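Side-chain contact in Non-structural protein NS2 (Bluetongue virus, PDB 1UTY), which binds single-stranded RNA and is seen here as its amino-terminal RNA-binding domain, in an assembly of two copies: residues I12-V17 / T21-I26. Numbering follows the deposited sequence.
Sequences IFVLDV and TLCGAI
Asp16 of segment 12-17 reaches to Thr21, the N-cap of helix 22-29, in a strand-to-helix connection at the start of the RNA-binding domain. Its side chain can be followed outward. CB of Asp16 rests against the backbone of Gly24, 3.7 Å from Gly24 CA. Asp16 CG, anti to the backbone N (chi1 175°), lies 3.3 Å from Thr21 OG1. At the tip, Asp16 OD2 accepts two hydrogen bonds: one from Thr21 N, 2.8 Å away on the syn side and close to the carboxylate plane, the other from Thr21 OG1 at 2.6 Å, approaching from well above that plane. Two donors from one residue should limit rotation of the carboxylate, and the nearby helix N-terminus probably favours its negative charge.

Threonine suits the cap because its hydroxyl donates a hydrogen bond to Asp16 OD2 and still accepts one from Gly24 N, 3.1 Å from Thr21 OG1. Glycine suits this third residue of the first turn: with no side chain there, Asp16 OD2 can come within 3.3 Å of Gly24 CA.

Earlier on the strand, compact apolar groups bring strand and helix together: both methyls of Val14 face Cys23, whose side chain also touches Cys35 of strand 34-39, while Leu79 borders Val14 and Thr21. Here CG1 of Val14 lies 4.1 Å from Cys23 CB, and Val14 CG2 meets Cys23 SG at 4.0 Å.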
ATOM      1  N   ILE A  12      -1.944 -15.412  -7.817  1.00 21.51           N
ATOM      2  CA  ILE A  12      -0.895 -15.024  -6.905  1.00 20.98           C
ATOM      3  C   ILE A  12      -0.008 -16.245  -6.696  1.00 20.63           C
ATOM      4  O   ILE A  12      -0.489 -17.333  -6.388  1.00 20.56           O
ATOM      5  CB  ILE A  12      -1.510 -14.475  -5.569  1.00 21.20           C
ATOM      6  CG1 ILE A  12      -2.365 -13.237  -5.851  1.00 21.01           C
ATOM      7  CG2 ILE A  12      -0.435 -14.063  -4.559  1.00 20.23           C
ATOM      8  CD1 ILE A  12      -3.838 -13.532  -5.935  1.00 24.50           C
ATOM      9  N   PHE A  13       1.282 -16.045  -6.922  1.00 19.68           N
ATOM     10  CA  PHE A  13       2.281 -17.073  -6.781  1.00 19.52           C
ATOM     11  C   PHE A  13       3.142 -16.677  -5.603  1.00 19.73           C
ATOM     12  O   PHE A  13       3.967 -15.772  -5.702  1.00 19.65           O
ATOM     13  CB  PHE A  13       3.092 -17.191  -8.077  1.00 19.35           C
ATOM     14  CG  PHE A  13       2.242 -17.548  -9.283  1.00 18.54           C
ATOM     15  CD1 PHE A  13       2.003 -18.881  -9.606  1.00 16.31           C
ATOM     16  CD2 PHE A  13       1.648 -16.544 -10.055  1.00 16.42           C
ATOM     17  CE1 PHE A  13       1.193 -19.225 -10.705  1.00 18.38           C
ATOM     18  CE2 PHE A  13       0.844 -16.856 -11.154  1.00 18.49           C
ATOM     19  CZ  PHE A  13       0.603 -18.214 -11.484  1.00 17.90           C
ATOM     20  N   VAL A  14       2.900 -17.316  -4.466  1.00 20.02           N
ATOM     21  CA  VAL A  14       3.636 -16.996  -3.252  1.00 20.23           C
ATOM     22  C   VAL A  14       4.982 -17.677  -3.321  1.00 20.85           C
ATOM     23  O   VAL A  14       5.063 -18.887  -3.557  1.00 21.57           O
ATOM     24  CB  VAL A  14       2.871 -17.387  -1.966  1.00 20.14           C
ATOM     25  CG1 VAL A  14       3.626 -16.926  -0.738  1.00 18.38           C
ATOM     26  CG2 VAL A  14       1.458 -16.762  -1.970  1.00 19.42           C
ATOM     27  N   LEU A  15       6.032 -16.872  -3.172  1.00 21.37           N
ATOM     28  CA  LEU A  15       7.386 -17.353  -3.012  1.00 21.97           C
ATOM     29  C   LEU A  15       7.714 -17.144  -1.541  1.00 22.60           C
ATOM     30  O   LEU A  15       7.853 -15.999  -1.077  1.00 23.60           O
ATOM     31  CB  LEU A  15       8.345 -16.571  -3.914  1.00 21.53           C
ATOM     32  CG  LEU A  15       9.851 -16.842  -3.731  1.00 23.12           C
ATOM     33  CD1 LEU A  15      10.211 -18.306  -4.029  1.00 21.96           C
ATOM     34  CD2 LEU A  15      10.715 -15.883  -4.584  1.00 23.48           C
ATOM     35  N   ASP A  16       7.804 -18.247  -0.811  1.00 22.99           N
ATOM     36  CA  ASP A  16       8.054 -18.242   0.628  1.00 23.38           C
ATOM     37  C   ASP A  16       9.133 -19.273   0.924  1.00 23.45           C
ATOM     38  O   ASP A  16       8.836 -20.400   1.319  1.00 23.01           O
ATOM     39  CB  ASP A  16       6.771 -18.579   1.405  1.00 23.76           C
ATOM     40  CG  ASP A  16       7.005 -18.713   2.921  1.00 24.68           C
ATOM     41  OD1 ASP A  16       7.905 -18.049   3.477  1.00 26.28           O
ATOM     42  OD2 ASP A  16       6.333 -19.465   3.649  1.00 25.85           O
ATOM     43  N   VAL A  17      10.387 -18.861   0.727  1.00 23.64           N
ATOM     44  CA  VAL A  17      11.550 -19.751   0.758  1.00 23.62           C
ATOM     45  C   VAL A  17      11.831 -20.355   2.150  1.00 23.44           C
ATOM     46  O   VAL A  17      12.292 -21.504   2.240  1.00 23.15           O
ATOM     47  CB  VAL A  17      12.830 -19.025   0.166  1.00 24.16           C
ATOM     48  CG1 VAL A  17      14.127 -19.660   0.648  1.00 24.31           C
ATOM     49  CG2 VAL A  17      12.802 -19.048  -1.356  1.00 24.24           C
ATOM     50  N   THR A  21       5.044 -19.913   6.123  1.00 23.91           N
ATOM     51  CA  THR A  21       3.609 -19.860   5.833  1.00 23.17           C
ATOM     52  C   THR A  21       3.128 -21.223   5.350  1.00 23.60           C
ATOM     53  O   THR A  21       3.919 -22.028   4.833  1.00 23.31           O
ATOM     54  CB  THR A  21       3.251 -18.788   4.768  1.00 22.97           C
ATOM     55  OG1 THR A  21       3.744 -19.193   3.484  1.00 21.06           O
ATOM     56  CG2 THR A  21       3.925 -17.447   5.045  1.00 21.88           C
ATOM     57  N   LEU A  22       1.832 -21.482   5.504  1.00 23.77           N
ATOM     58  CA  LEU A  22       1.252 -22.698   4.956  1.00 24.31           C
ATOM     59  C   LEU A  22       1.675 -22.900   3.491  1.00 24.35           C
ATOM     60  O   LEU A  22       2.108 -23.992   3.113  1.00 24.46           O
ATOM     61  CB  LEU A  22      -0.275 -22.691   5.068  1.00 24.04           C
ATOM     62  CG  LEU A  22      -0.896 -23.942   4.432  1.00 24.45           C
ATOM     63  CD1 LEU A  22      -0.725 -25.127   5.372  1.00 23.71           C
ATOM     64  CD2 LEU A  22      -2.360 -23.727   4.072  1.00 24.69           C
ATOM     65  N   CYS A  23       1.531 -21.842   2.695  1.00 24.43           N
ATOM     66  CA  CYS A  23       1.996 -21.770   1.309  1.00 25.33           C
ATOM     67  C   CYS A  23       3.407 -22.275   1.099  1.00 24.99           C
ATOM     68  O   CYS A  23       3.640 -23.073   0.199  1.00 25.37           O
ATOM     69  CB  CYS A  23       1.968 -20.313   0.827  1.00 25.27           C
ATOM     70  SG  CYS A  23       0.313 -19.703   0.523  1.00 28.83           S
ATOM     71  N   GLY A  24       4.342 -21.761   1.901  1.00 25.12           N
ATOM     72  CA  GLY A  24       5.747 -22.117   1.804  1.00 24.85           C
ATOM     73  C   GLY A  24       6.003 -23.556   2.197  1.00 25.24           C
ATOM     74  O   GLY A  24       6.785 -24.253   1.537  1.00 24.97           O
ATOM     75  N   ALA A  25       5.343 -23.997   3.271  1.00 25.37           N
ATOM     76  CA  ALA A  25       5.489 -25.364   3.775  1.00 25.69           C
ATOM     77  C   ALA A  25       5.085 -26.353   2.693  1.00 25.78           C
ATOM     78  O   ALA A  25       5.810 -27.301   2.402  1.00 25.87           O
ATOM     79  CB  ALA A  25       4.647 -25.574   5.055  1.00 25.30           C
ATOM     80  N   ILE A  26       3.931 -26.091   2.085  1.00 26.20           N
ATOM     81  CA  ILE A  26       3.340 -26.937   1.060  1.00 26.59           C
ATOM     82  C   ILE A  26       4.187 -26.954  -0.212  1.00 26.38           C
ATOM     83  O   ILE A  26       4.425 -28.007  -0.788  1.00 26.63           O
ATOM     84  CB  ILE A  26       1.890 -26.458   0.775  1.00 26.91           C
ATOM     85  CG1 ILE A  26       0.953 -26.817   1.941  1.00 28.21           C
ATOM     86  CG2 ILE A  26       1.361 -26.986  -0.559  1.00 27.93           C
ATOM     87  CD1 ILE A  26       1.037 -28.261   2.447  1.00 29.79           C
TER
HETATM   88  O   HOH W   1       8.797 -22.801   0.223  1.00 38.38           O